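Local coordinates for protein pyridine synthase TbtD (Thermobispora bispora, PDB 5WA4) that probably closes the central pyridine ring of the thiopeptide antibiotic thiomuracin by a [4+2] aza-cycloaddition and binds the leader peptide of its precursor, at residues E[175-180]-E[253-257]; E[138-142]-E[259-263]; E[14-18]-E[117-122]; E[48-52]-E[108-114]; E[8-12]-E[59-64]. All coordinates share one frame; numbering follows the deposited sequence.

Contact 1: E[175-180]-E[253-257]; sequences TAHALS and LRPIR
Leu253 starts the contact by reaching two residues of 175-180 at once. Its CD1 methyl lies 3.7 Å from Thr175 OG1, with Thr175 CG2 alongside, and its CB lies 3.7 Å from Leu179 CD2. Both partners cross the Leu253 side chain at about a right angle. The Thr175 hydroxyl makes only an apolar touch here, because its hydrogen bonds go elsewhere, to Trp249 NE1, Leu171 O and Thr321 OG1. Leu179 CD2 also rests against the backbone, 3.6 Å from Leu253 O, so one methyl covers both the side chain and the main chain of this turn. Arg254 follows at the exposed rim, where NH2 comes only within 4.3 Å of Ala178 CB. Just beyond it the helix is kinked at Pro255, whose N makes no bond to the preceding turn. Arg257 then brings the second turn into play. With CG trans to the backbone N (chi1 -176°), its CB packs 3.7 Å from Leu179 CD2, and a bend at chi3 (68°) swings the guanidinium back toward Leu179. There NH1 makes a long, weak but nearly straight hydrogen bond to Leu179 O, 3.5 Å at 170°, with the oxygen at the guanidinium edge and in its plane. Arg257 NE and NH2 are hydrogen-bonded just beyond the two segments. Leu179 is the first residue to leave the helical conformation, and Ser180 OG folds back onto Ala176 O at 2.7 Å. The arrangement is a helix C-terminus set against the flank of another helix: the end of 164-178 on 244-265, in the helical part of this lantibiotic dehydratase C-terminal family member.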
# COMPACT_ATOMS: atom_id res chain seq x y z
N THR E 175 10.54 25.20 25.32
CA THR E 175 11.13 23.89 25.13
C THR E 175 11.80 23.74 23.75
O THR E 175 12.93 23.22 23.65
CB THR E 175 10.09 22.80 25.34
OG1 THR E 175 9.55 22.93 26.66
CG2 THR E 175 10.70 21.42 25.20
N ALA E 176 11.14 24.20 22.69
CA ALA E 176 11.72 24.04 21.36
C ALA E 176 12.92 24.94 21.18
O ALA E 176 13.79 24.65 20.36
CB ALA E 176 10.72 24.32 20.27
N HIS E 177 12.97 26.06 21.91
CA HIS E 177 14.09 26.98 21.72
C HIS E 177 15.30 26.53 22.55
O HIS E 177 16.42 26.47 22.05
CB HIS E 177 13.72 28.42 22.09
CG HIS E 177 14.74 29.43 21.67
ND1 HIS E 177 15.27 29.45 20.39
CD2 HIS E 177 15.37 30.41 22.36
CE1 HIS E 177 16.17 30.42 20.31
NE2 HIS E 177 16.25 31.01 21.48
N ALA E 178 15.04 26.20 23.80
CA ALA E 178 16.09 25.89 24.75
C ALA E 178 16.62 24.47 24.59
O ALA E 178 17.83 24.26 24.54
CB ALA E 178 15.58 26.11 26.17
N LEU E 179 15.72 23.50 24.53
CA LEU E 179 16.13 22.11 24.57
C LEU E 179 16.30 21.44 23.21
O LEU E 179 16.44 20.22 23.15
CB LEU E 179 15.15 21.29 25.40
CG LEU E 179 15.10 21.62 26.89
CD1 LEU E 179 13.81 22.35 27.22
CD2 LEU E 179 15.22 20.35 27.73
N SER E 180 16.30 22.19 22.12
CA SER E 180 16.69 21.60 20.83
C SER E 180 18.11 22.05 20.47
O SER E 180 18.68 22.92 21.15
CB SER E 180 15.71 21.96 19.72
OG SER E 180 15.88 23.29 19.28
N LEU E 253 13.66 20.82 32.78
CA LEU E 253 13.56 19.86 31.68
C LEU E 253 14.96 19.45 31.22
O LEU E 253 15.13 18.35 30.71
CB LEU E 253 12.77 20.45 30.51
CG LEU E 253 11.32 20.04 30.31
CD1 LEU E 253 10.93 20.27 28.87
CD2 LEU E 253 11.15 18.60 30.70
N ARG E 254 15.94 20.34 31.38
CA ARG E 254 17.30 20.05 30.93
C ARG E 254 17.85 18.76 31.55
O ARG E 254 18.36 17.92 30.82
CB ARG E 254 18.24 21.23 31.21
CG ARG E 254 19.14 21.51 30.02
CD ARG E 254 20.03 22.72 30.24
NE ARG E 254 19.76 23.80 29.29
CZ ARG E 254 19.23 24.97 29.64
NH1 ARG E 254 18.96 25.22 30.92
NH2 ARG E 254 19.01 25.90 28.71
N PRO E 255 17.70 18.57 32.88
CA PRO E 255 18.08 17.25 33.38
C PRO E 255 17.33 16.13 32.65
O PRO E 255 17.98 15.20 32.20
CB PRO E 255 17.67 17.30 34.86
CG PRO E 255 17.69 18.70 35.18
CD PRO E 255 17.18 19.41 33.97
N ILE E 256 16.01 16.23 32.54
CA ILE E 256 15.21 15.21 31.85
C ILE E 256 15.76 14.93 30.42
O ILE E 256 15.91 13.77 30.04
CB ILE E 256 13.72 15.64 31.79
CG1 ILE E 256 13.17 15.88 33.19
CG2 ILE E 256 12.86 14.56 31.13
CD1 ILE E 256 13.08 14.62 34.04
N ARG E 257 16.10 15.97 29.65
CA ARG E 257 16.70 15.79 28.33
C ARG E 257 18.00 14.96 28.38
O ARG E 257 18.17 13.99 27.64
CB ARG E 257 17.00 17.12 27.63
CG ARG E 257 17.54 16.90 26.20
CD ARG E 257 18.07 18.17 25.49
NE ARG E 257 19.28 18.66 26.14
CZ ARG E 257 19.88 19.81 25.88
NH1 ARG E 257 19.41 20.64 24.94
NH2 ARG E 257 20.96 20.16 26.55

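Contact 2: E[138-142]-E[259-263]; sequences VLLAD and RARAL
Leu139 and Ala260 have the nearest CA atoms, 8.0 Å apart, where the two helix segments run almost exactly antiparallel (176°) with their axes 12.2 Å from each other. At that spacing the backbones stay well separated and side chains from both helices make the contact. Leu139 does most of this on its side. Its CG stands trans to the backbone N (chi1 -170°), which sends the two methyls toward the other helix and splits them between partners. CD2 meets the apolar groups, 4.1 Å from Ala260 CB and 4.4 Å from Leu263 CD1. CD1 instead lies against the arginine, 3.7 Å from Arg259 CG and also next to NH1. Leu139 and Arg259 run alongside one another, pointing opposite ways, so the arginine chain, bent at chi2 and chi3, passes over the leucine tip before its charged end arrives at Asp142. There Arg259 NH1 pairs with Asp142 OD2 at 3.3 Å in a salt bridge. Its hydrogen bond is weak and bent, 141° at the hydrogen, and the carboxylate and guanidinium planes stand well away from coplanar, so the two groups do not form a flat, two-pronged pair. Charge attraction probably contributes more here than a well-directed bond. Helix 307-328 packs here too: its Leu316 touches both Leu139 and Ala260, making a three-helix junction with 135-159 and 244-265. Loop residues complete the surroundings, Leu269 against Leu263 and Met43, just ahead of edge strand 44-49, against Asp142.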
# COMPACT_ATOMS: atom_id res chain seq x y z
N VAL E 138 9.39 4.96 34.43
CA VAL E 138 10.15 5.42 35.57
C VAL E 138 10.57 6.87 35.32
O VAL E 138 10.47 7.73 36.20
CB VAL E 138 11.37 4.47 35.85
CG1 VAL E 138 12.57 5.20 36.43
CG2 VAL E 138 10.95 3.33 36.77
N LEU E 139 11.02 7.14 34.10
CA LEU E 139 11.38 8.49 33.70
C LEU E 139 10.15 9.43 33.71
O LEU E 139 10.21 10.58 34.16
CB LEU E 139 12.00 8.47 32.32
CG LEU E 139 12.65 9.77 31.87
CD1 LEU E 139 13.79 10.06 32.80
CD2 LEU E 139 13.09 9.74 30.40
N LEU E 140 9.02 8.92 33.22
CA LEU E 140 7.77 9.68 33.15
C LEU E 140 7.30 10.10 34.53
O LEU E 140 7.03 11.28 34.77
CB LEU E 140 6.69 8.84 32.46
CG LEU E 140 5.71 9.59 31.58
CD1 LEU E 140 6.46 10.36 30.49
CD2 LEU E 140 4.74 8.60 30.95
N ALA E 141 7.22 9.12 35.43
CA ALA E 141 6.87 9.33 36.82
C ALA E 141 7.74 10.41 37.47
O ALA E 141 7.22 11.30 38.14
CB ALA E 141 6.97 8.02 37.60
N ASP E 142 9.05 10.34 37.28
CA ASP E 142 9.95 11.36 37.81
C ASP E 142 9.57 12.71 37.25
O ASP E 142 9.47 13.71 37.98
CB ASP E 142 11.42 11.07 37.47
CG ASP E 142 12.06 10.02 38.39
OD1 ASP E 142 11.35 9.38 39.21
OD2 ASP E 142 13.30 9.83 38.26
N ARG E 259 19.28 13.02 30.87
CA ARG E 259 18.99 11.68 31.32
C ARG E 259 18.32 10.82 30.24
O ARG E 259 18.52 9.60 30.19
CB ARG E 259 18.12 11.72 32.56
CG ARG E 259 17.52 10.37 32.90
CD ARG E 259 17.79 10.02 34.35
NE ARG E 259 17.45 11.15 35.20
CZ ARG E 259 16.29 11.30 35.83
NH1 ARG E 259 15.33 10.37 35.71
NH2 ARG E 259 16.09 12.39 36.58
N ALA E 260 17.54 11.44 29.37
CA ALA E 260 16.91 10.68 28.31
C ALA E 260 17.90 10.34 27.19
O ALA E 260 17.81 9.26 26.59
CB ALA E 260 15.71 11.43 27.75
N ARG E 261 18.84 11.25 26.92
CA ARG E 261 19.84 11.04 25.86
C ARG E 261 20.85 9.98 26.31
O ARG E 261 21.18 9.07 25.56
CB ARG E 261 20.56 12.33 25.50
CG ARG E 261 21.80 12.13 24.62
CD ARG E 261 22.56 13.45 24.34
NE ARG E 261 23.53 13.75 25.39
CZ ARG E 261 24.31 14.83 25.42
NH1 ARG E 261 24.23 15.74 24.46
NH2 ARG E 261 25.16 15.02 26.43
N ALA E 262 21.31 10.10 27.54
CA ALA E 262 22.05 9.04 28.17
C ALA E 262 21.32 7.69 28.04
O ALA E 262 21.87 6.74 27.51
CB ALA E 262 22.31 9.38 29.63
N LEU E 263 20.08 7.61 28.51
CA LEU E 263 19.29 6.35 28.44
C LEU E 263 19.17 5.73 27.03
O LEU E 263 19.15 4.51 26.87
CB LEU E 263 17.88 6.58 28.99
CG LEU E 263 17.79 6.56 30.52
CD1 LEU E 263 16.40 6.95 30.99
CD2 LEU E 263 18.21 5.22 31.09

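Contact 3: E[14-18]-E[117-122]; sequences RVDYH and WSPDNT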
# COMPACT_ATOMS: atom_id res chain seq x y z
N ARG E 14 -7.95 6.44 43.17
CA ARG E 14 -8.92 6.94 42.21
C ARG E 14 -9.90 7.94 42.85
O ARG E 14 -10.66 7.59 43.75
CB ARG E 14 -9.70 5.78 41.59
CG ARG E 14 -10.55 6.23 40.41
CD ARG E 14 -11.62 5.26 39.96
NE ARG E 14 -12.55 5.93 39.06
CZ ARG E 14 -12.50 5.89 37.73
NH1 ARG E 14 -11.54 5.20 37.12
NH2 ARG E 14 -13.40 6.54 37.00
N VAL E 15 -9.88 9.19 42.37
CA VAL E 15 -10.82 10.22 42.81
C VAL E 15 -11.84 10.62 41.72
O VAL E 15 -11.50 11.42 40.84
CB VAL E 15 -10.08 11.51 43.22
CG1 VAL E 15 -11.05 12.51 43.85
CG2 VAL E 15 -8.93 11.18 44.15
N ASP E 16 -13.07 10.11 41.79
CA ASP E 16 -14.11 10.47 40.81
C ASP E 16 -14.68 11.88 41.02
O ASP E 16 -15.05 12.26 42.13
CB ASP E 16 -15.25 9.45 40.85
CG ASP E 16 -14.82 8.07 40.38
OD1 ASP E 16 -14.31 7.28 41.21
OD2 ASP E 16 -15.01 7.77 39.19
N TYR E 17 -14.78 12.65 39.94
CA TYR E 17 -15.27 14.01 40.04
C TYR E 17 -15.79 14.45 38.67
O TYR E 17 -15.21 15.30 38.01
CB TYR E 17 -14.15 14.90 40.53
CG TYR E 17 -14.54 16.23 41.12
CD1 TYR E 17 -15.36 16.32 42.24
CD2 TYR E 17 -14.03 17.41 40.58
CE1 TYR E 17 -15.68 17.55 42.78
CE2 TYR E 17 -14.34 18.64 41.11
CZ TYR E 17 -15.16 18.72 42.21
OH TYR E 17 -15.44 19.98 42.72
N HIS E 18 -16.90 13.84 38.26
CA HIS E 18 -17.38 13.90 36.88
C HIS E 18 -17.61 15.29 36.28
O HIS E 18 -17.00 15.64 35.27
CB HIS E 18 -18.68 13.09 36.79
CG HIS E 18 -18.51 11.66 37.20
ND1 HIS E 18 -19.58 10.86 37.54
CD2 HIS E 18 -17.41 10.90 37.33
CE1 HIS E 18 -19.14 9.66 37.86
NE2 HIS E 18 -17.82 9.65 37.74
N TRP E 117 -19.93 3.47 35.06
CA TRP E 117 -19.02 4.41 35.73
C TRP E 117 -18.86 4.12 37.22
O TRP E 117 -19.75 3.56 37.87
CB TRP E 117 -19.49 5.87 35.55
CG TRP E 117 -19.25 6.41 34.16
CD1 TRP E 117 -18.95 5.69 33.04
CD2 TRP E 117 -19.28 7.79 33.74
NE1 TRP E 117 -18.79 6.52 31.96
CE2 TRP E 117 -18.98 7.81 32.36
CE3 TRP E 117 -19.50 9.00 34.40
CZ2 TRP E 117 -18.93 9.00 31.63
CZ3 TRP E 117 -19.44 10.19 33.67
CH2 TRP E 117 -19.16 10.18 32.30
N SER E 118 -17.69 4.46 37.73
CA SER E 118 -17.45 4.53 39.16
C SER E 118 -18.37 5.61 39.74
O SER E 118 -18.70 6.58 39.05
CB SER E 118 -15.97 4.86 39.43
OG SER E 118 -15.76 5.42 40.70
N PRO E 119 -18.80 5.44 41.00
CA PRO E 119 -19.63 6.41 41.72
C PRO E 119 -19.00 7.78 41.79
O PRO E 119 -17.80 7.87 42.06
CB PRO E 119 -19.76 5.80 43.10
CG PRO E 119 -19.63 4.33 42.86
CD PRO E 119 -18.60 4.21 41.79
N ASP E 120 -19.77 8.84 41.55
CA ASP E 120 -19.22 10.19 41.50
C ASP E 120 -18.85 10.61 42.92
O ASP E 120 -19.41 10.10 43.89
CB ASP E 120 -20.21 11.16 40.86
CG ASP E 120 -19.57 12.50 40.47
OD1 ASP E 120 -18.32 12.61 40.43
OD2 ASP E 120 -20.34 13.44 40.17
N ASN E 121 -17.86 11.49 43.03
CA ASN E 121 -17.42 12.03 44.31
C ASN E 121 -16.90 11.02 45.33
O ASN E 121 -16.73 11.38 46.50
CB ASN E 121 -18.57 12.82 44.96
CG ASN E 121 -19.08 13.92 44.07
OD1 ASN E 121 -18.43 14.95 43.90
ND2 ASN E 121 -20.27 13.72 43.50
N THR E 122 -16.65 9.78 44.92
CA THR E 122 -16.03 8.78 45.81
C THR E 122 -14.51 8.70 45.66
O THR E 122 -13.94 9.16 44.66
CB THR E 122 -16.60 7.37 45.58
OG1 THR E 122 -16.44 7.01 44.20
CG2 THR E 122 -18.05 7.32 45.95
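His18 and Asp120 are brought together by different chi1 rotamers: the imidazole lies beside its own backbone N (-58°), while the Asp120 carboxylate is trans to its N (-166°) and slides over the ring from the other direction. This is where strand 9-16 ends beside the loop that enters the neighbouring antiparallel strand 123-128, and the loop makes a type II beta turn from Pro119 to Thr122. Ring and carboxylate are stacked almost parallel, with Asp120 CG 3.4 Å from His18 ND1. Trp117 takes the opposite imidazole face in a T-shaped pair, presenting its edge: the His18 ring and the Trp117 six-membered ring have centroids 4.8 Å apart and planes at 72°. The imidazole is thus sandwiched, with Ser118 O at its edge. Asp120 OD1 also accepts from His18 N at 2.9 Å, the donor lying above the carboxylate plane, whereas OD2 turns to Ser88 OG. On the strand side, Asp16 N donates to Thr122 O (3.1 Å), and Asn121 N makes a weak return bond to Asp16 O. Arg14 holds the Asp16 carboxylate side-on, NE to OD1 at 3.1 Å and NH2 to OD2 at 3.0 Å, and NH2 also bonds Arg51 O. Against this pair lies Ser118, with CB 3.6 Å from Arg14 NE. Inside the turn, Thr122 OG1 donates to Pro119 O at 2.7 Å, from above the carbonyl plane.

Contact 4: E[48-52]-E[108-114]; sequences RHWRR and EGEDGPL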
# COMPACT_ATOMS: atom_id res chain seq x y z
N ARG E 48 -5.07 13.22 35.07
CA ARG E 48 -6.47 13.12 34.66
C ARG E 48 -6.67 11.96 33.70
O ARG E 48 -5.79 11.67 32.90
CB ARG E 48 -6.94 14.40 33.98
CG ARG E 48 -6.51 15.64 34.67
CD ARG E 48 -6.78 16.81 33.81
NE ARG E 48 -6.33 18.04 34.45
CZ ARG E 48 -7.00 19.19 34.44
NH1 ARG E 48 -8.18 19.24 33.86
NH2 ARG E 48 -6.50 20.28 35.02
N HIS E 49 -7.83 11.34 33.77
CA HIS E 49 -8.24 10.32 32.81
C HIS E 49 -9.79 10.22 32.69
O HIS E 49 -10.52 10.61 33.61
CB HIS E 49 -7.67 8.95 33.19
CG HIS E 49 -7.62 7.99 32.04
ND1 HIS E 49 -8.64 7.11 31.76
CD2 HIS E 49 -6.68 7.80 31.08
CE1 HIS E 49 -8.32 6.40 30.69
NE2 HIS E 49 -7.14 6.80 30.26
N TRP E 50 -10.24 9.65 31.57
CA TRP E 50 -11.63 9.58 31.16
C TRP E 50 -12.40 8.33 31.56
O TRP E 50 -13.63 8.34 31.58
CB TRP E 50 -11.72 9.69 29.63
CG TRP E 50 -10.85 8.72 28.87
CD1 TRP E 50 -9.59 8.95 28.43
CD2 TRP E 50 -11.19 7.38 28.46
NE1 TRP E 50 -9.11 7.84 27.77
CE2 TRP E 50 -10.06 6.87 27.77
CE3 TRP E 50 -12.32 6.57 28.60
CZ2 TRP E 50 -10.03 5.57 27.23
CZ3 TRP E 50 -12.29 5.28 28.06
CH2 TRP E 50 -11.15 4.80 27.38
N ARG E 51 -11.70 7.24 31.84
CA ARG E 51 -12.35 5.95 31.89
C ARG E 51 -13.24 5.79 33.10
O ARG E 51 -12.81 6.03 34.23
CB ARG E 51 -11.31 4.84 31.83
CG ARG E 51 -11.83 3.56 31.24
CD ARG E 51 -10.84 2.45 31.46
NE ARG E 51 -11.15 1.57 32.57
CZ ARG E 51 -10.23 1.04 33.36
NH1 ARG E 51 -8.96 1.35 33.14
NH2 ARG E 51 -10.57 0.23 34.36
N ARG E 52 -14.47 5.37 32.85
CA ARG E 52 -15.49 5.22 33.89
C ARG E 52 -15.83 6.56 34.54
O ARG E 52 -16.25 6.60 35.70
CB ARG E 52 -15.03 4.23 34.95
CG ARG E 52 -14.63 2.89 34.39
CD ARG E 52 -15.14 1.78 35.28
NE ARG E 52 -14.58 1.91 36.63
CZ ARG E 52 -15.13 1.36 37.70
NH1 ARG E 52 -16.27 0.65 37.57
NH2 ARG E 52 -14.56 1.53 38.90
N GLU E 108 -5.82 4.24 22.75
CA GLU E 108 -4.83 4.32 23.83
C GLU E 108 -4.53 2.94 24.39
O GLU E 108 -3.80 2.81 25.36
CB GLU E 108 -5.30 5.24 24.99
CG GLU E 108 -5.98 6.55 24.61
CD GLU E 108 -6.24 7.48 25.84
OE1 GLU E 108 -6.17 6.99 27.00
OE2 GLU E 108 -6.51 8.70 25.63
N GLY E 109 -5.14 1.91 23.81
CA GLY E 109 -5.12 0.57 24.36
C GLY E 109 -5.34 0.58 25.85
O GLY E 109 -4.38 0.52 26.60
N GLU E 110 -6.60 0.66 26.31
CA GLU E 110 -6.79 0.97 27.73
C GLU E 110 -7.03 -0.22 28.63
O GLU E 110 -6.34 -0.37 29.64
CB GLU E 110 -7.93 1.97 27.90
CG GLU E 110 -8.36 2.17 29.36
CD GLU E 110 -7.28 2.74 30.30
OE1 GLU E 110 -6.22 3.18 29.81
OE2 GLU E 110 -7.51 2.75 31.53
N ASP E 111 -8.01 -1.05 28.30
CA ASP E 111 -8.34 -2.25 29.10
C ASP E 111 -9.00 -1.91 30.43
O ASP E 111 -8.45 -1.18 31.26
CB ASP E 111 -7.10 -3.11 29.39
CG ASP E 111 -6.74 -4.01 28.24
OD1 ASP E 111 -7.63 -4.32 27.42
OD2 ASP E 111 -5.55 -4.38 28.15
N GLY E 112 -10.17 -2.51 30.63
CA GLY E 112 -10.95 -2.32 31.84
C GLY E 112 -12.36 -2.02 31.40
O GLY E 112 -12.61 -1.76 30.22
N PRO E 113 -13.31 -2.09 32.34
CA PRO E 113 -14.68 -1.69 32.02
C PRO E 113 -14.73 -0.26 31.53
O PRO E 113 -13.94 0.56 32.00
CB PRO E 113 -15.41 -1.85 33.35
CG PRO E 113 -14.66 -2.97 34.02
CD PRO E 113 -13.22 -2.72 33.67
N LEU E 114 -15.60 0.02 30.57
CA LEU E 114 -15.88 1.38 30.16
C LEU E 114 -17.17 1.81 30.82
O LEU E 114 -17.33 2.99 31.14
CB LEU E 114 -16.01 1.48 28.65
CG LEU E 114 -14.80 1.05 27.82
CD1 LEU E 114 -15.06 1.31 26.34
CD2 LEU E 114 -13.55 1.79 28.29
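The Arg51 guanidinium has Asp111 O and Gly112 CA over one face, while Glu110 OE2 and Pro113 O sit at its edge. Of these, Glu110 OE2 lies squarely in the guanidinium plane and forms a salt bridge with Arg51 NH1 at 2.6 Å, the carboxylate being met on its anti side. Arg51 NE donates to Pro113 O at 3.0 Å, slightly tilted from that plane. The oxygen of Asp111 is near NH1 but badly angled for a bond, so it simply covers the face. The bend at chi3 (100°) turns the guanidinium into this pocket of loop backbone. Next to it, the His49 and Trp50 rings overlap at their rims, and Glu108 approaches the indole edge. Trp50 NE1 bonds Glu108 OE1 at 3.2 Å with the oxygen near the ring plane, although the donor meets the carboxylate from well above; His49 NE2 adds a weak bond to the same oxygen. The setting is the end of edge strand 44-49, where the chain turns toward strand 55-62 in a beta hairpin and faces the loop that follows helix 98-107. Asp111 and Pro113 of that loop also pack on the bound leader peptide, against an aromatic and an acidic side chain respectively. His49 ND1 accepts from Arg51 N at 3.1 Å, which steadies the imidazole. Farther along, Leu114 CD2 touches the Trp50 edge at CZ3, 3.7 Å away, and lies 3.8 Å from Arg51 CG.

Contact 5: E[8-12]-E[59-64]; sequences ERWWR and YVSTTR
Trp11 and Val60 form a hydrogen-bonded pair between strands 9-16 and 55-62, the two inner, antiparallel strands of the four-stranded sheet. Trp11 N donates to Val60 O at 2.9 Å, and Val60 N answers to Trp11 O at 3.2 Å. Arg12 and Tyr59 follow as a non-hydrogen-bonded pair, their side chains on the same face, with Arg12 CG 3.8 Å from Tyr59 CE1. Toward the start of strand 9-16 the backbone pairing becomes loose, and the tryptophans take over. Trp11 keeps its CG beside the backbone N (chi1 -59°), which lays the indole along the second strand; NE1 then bonds Thr62 O at 2.9 Å, from above the carbonyl plane, and the angle at the hydrogen is 139°. The same carbonyl receives a long, weak bond from Arg9 N, so it is held from two sources. Beyond it, Trp11 CZ2 reaches Arg64 CB at 4.0 Å, on the first turn of helix 64-85. Trp10 goes to the other face of the sheet. Ser61 CB lies 3.5 Å from the centroid of the Trp10 six-membered ring, only 12° off its normal, a CH-pi contact over the face. Tyr59 CB completes the patch, 3.9 Å from Trp10 CE3, while the Tyr59 ring itself stacks with Tyr45. Leu67 and Val71 of helix 64-85 cover the Trp11 and Val60 side. Strand order 2-3-1-4, with helix 22-35 in the first crossover and 64-85, then the extra 98-107, in the second, gives the beta-alpha-beta-beta-alpha-beta arrangement of a ferredoxin-like fold, whose central strand pair this is.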
# COMPACT_ATOMS: atom_id res chain seq x y z
N GLU E 8 8.95 2.71 48.54
CA GLU E 8 9.39 1.37 48.14
C GLU E 8 8.50 0.77 47.05
O GLU E 8 8.88 -0.22 46.42
CB GLU E 8 9.44 0.44 49.36
CG GLU E 8 10.36 -0.76 49.17
CD GLU E 8 11.29 -0.95 50.35
OE1 GLU E 8 10.98 -1.79 51.23
OE2 GLU E 8 12.33 -0.25 50.41
N ARG E 9 7.32 1.35 46.85
CA ARG E 9 6.54 1.08 45.64
C ARG E 9 5.49 2.17 45.33
O ARG E 9 5.28 3.09 46.12
CB ARG E 9 5.86 -0.30 45.72
CG ARG E 9 5.82 -0.98 44.35
CD ARG E 9 5.39 -2.43 44.40
NE ARG E 9 6.25 -3.24 45.26
CZ ARG E 9 6.27 -4.58 45.24
NH1 ARG E 9 5.49 -5.24 44.41
NH2 ARG E 9 7.08 -5.24 46.07
N TRP E 10 4.87 2.06 44.16
CA TRP E 10 3.90 3.05 43.68
C TRP E 10 2.48 2.64 44.02
O TRP E 10 2.00 1.62 43.54
CB TRP E 10 4.01 3.22 42.17
CG TRP E 10 5.13 4.09 41.74
CD1 TRP E 10 6.26 3.69 41.08
CD2 TRP E 10 5.25 5.50 41.93
NE1 TRP E 10 7.07 4.77 40.85
CE2 TRP E 10 6.47 5.90 41.36
CE3 TRP E 10 4.43 6.47 42.53
CZ2 TRP E 10 6.90 7.22 41.37
CZ3 TRP E 10 4.86 7.78 42.54
CH2 TRP E 10 6.09 8.15 41.97
N TRP E 11 1.82 3.46 44.83
CA TRP E 11 0.44 3.20 45.21
C TRP E 11 -0.53 4.05 44.39
O TRP E 11 -0.21 5.18 43.99
CB TRP E 11 0.24 3.47 46.70
CG TRP E 11 1.12 2.63 47.58
CD1 TRP E 11 2.27 3.02 48.21
CD2 TRP E 11 0.92 1.25 47.92
NE1 TRP E 11 2.80 1.96 48.93
CE2 TRP E 11 1.98 0.87 48.77
CE3 TRP E 11 -0.05 0.30 47.59
CZ2 TRP E 11 2.09 -0.42 49.29
CZ3 TRP E 11 0.06 -0.98 48.10
CH2 TRP E 11 1.13 -1.32 48.94
N ARG E 12 -1.73 3.52 44.16
CA ARG E 12 -2.71 4.17 43.31
C ARG E 12 -3.98 4.59 44.04
O ARG E 12 -4.49 3.87 44.89
CB ARG E 12 -3.08 3.26 42.14
CG ARG E 12 -1.94 2.98 41.20
CD ARG E 12 -2.39 2.09 40.07
NE ARG E 12 -2.63 0.73 40.51
CZ ARG E 12 -3.17 -0.21 39.74
NH1 ARG E 12 -3.52 0.10 38.49
NH2 ARG E 12 -3.36 -1.43 40.20
N TYR E 59 -0.83 9.08 42.32
CA TYR E 59 0.27 8.15 42.54
C TYR E 59 1.16 8.69 43.65
O TYR E 59 1.63 9.81 43.57
CB TYR E 59 1.08 7.97 41.26
CG TYR E 59 0.27 7.47 40.08
CD1 TYR E 59 0.01 6.11 39.91
CD2 TYR E 59 -0.25 8.36 39.15
CE1 TYR E 59 -0.73 5.66 38.82
CE2 TYR E 59 -0.99 7.92 38.07
CZ TYR E 59 -1.23 6.58 37.91
OH TYR E 59 -1.97 6.15 36.83
N VAL E 60 1.37 7.89 44.70
CA VAL E 60 2.37 8.23 45.72
C VAL E 60 3.31 7.05 45.97
O VAL E 60 2.88 5.89 45.99
CB VAL E 60 1.72 8.66 47.04
CG1 VAL E 60 2.76 9.32 47.95
CG2 VAL E 60 0.58 9.63 46.79
N SER E 61 4.60 7.32 46.15
CA SER E 61 5.52 6.20 46.37
C SER E 61 6.15 6.22 47.75
O SER E 61 7.03 7.04 48.04
CB SER E 61 6.62 6.16 45.30
OG SER E 61 7.37 7.34 45.27
N THR E 62 5.67 5.31 48.60
CA THR E 62 6.27 5.00 49.89
C THR E 62 6.01 3.54 50.22
O THR E 62 5.57 2.78 49.37
CB THR E 62 5.73 5.89 51.04
OG1 THR E 62 4.38 6.28 50.75
CG2 THR E 62 6.61 7.12 51.26
N THR E 63 6.27 3.17 51.47
CA THR E 63 5.98 1.82 51.98
C THR E 63 4.53 1.68 52.38
O THR E 63 3.78 2.65 52.37
CB THR E 63 6.84 1.50 53.19
OG1 THR E 63 6.78 2.60 54.11
CG2 THR E 63 8.28 1.27 52.77
N ARG E 64 4.13 0.47 52.76
CA ARG E 64 2.75 0.27 53.20
C ARG E 64 2.59 0.88 54.59
O ARG E 64 1.49 1.28 54.99
CB ARG E 64 2.37 -1.22 53.19
CG ARG E 64 1.21 -1.60 54.12
CD ARG E 64 0.86 -3.07 54.02
NE ARG E 64 1.27 -3.80 55.22
CZ ARG E 64 1.08 -5.11 55.42
NH1 ARG E 64 0.48 -5.86 54.50
NH2 ARG E 64 1.49 -5.67 56.55

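In the fold
Contacts 3, 4 and 5 belong to the four-stranded sheet and its loops, contacts 1 and 2 to the helical part. Contacts 1 and 2 share helix 244-265, their centres about 13 Å apart, with contact 1 nested inside the loop that contact 2 closes. Contacts 3 and 5 lie along strand 9-16, about 21 Å apart between centres. Contact 4 joins contact 3 directly through the backbone, Ser118 N and Arg52 O, 3.3 Å apart, and contact 4 also touches the bound leader peptide. Among the five contacts, the two parts touch where Ala141 CB of contact 2 packs 3.9 Å from Trp10 CZ2 of contact 5. Contact 1 is about 31 Å from contact 4, centre to centre.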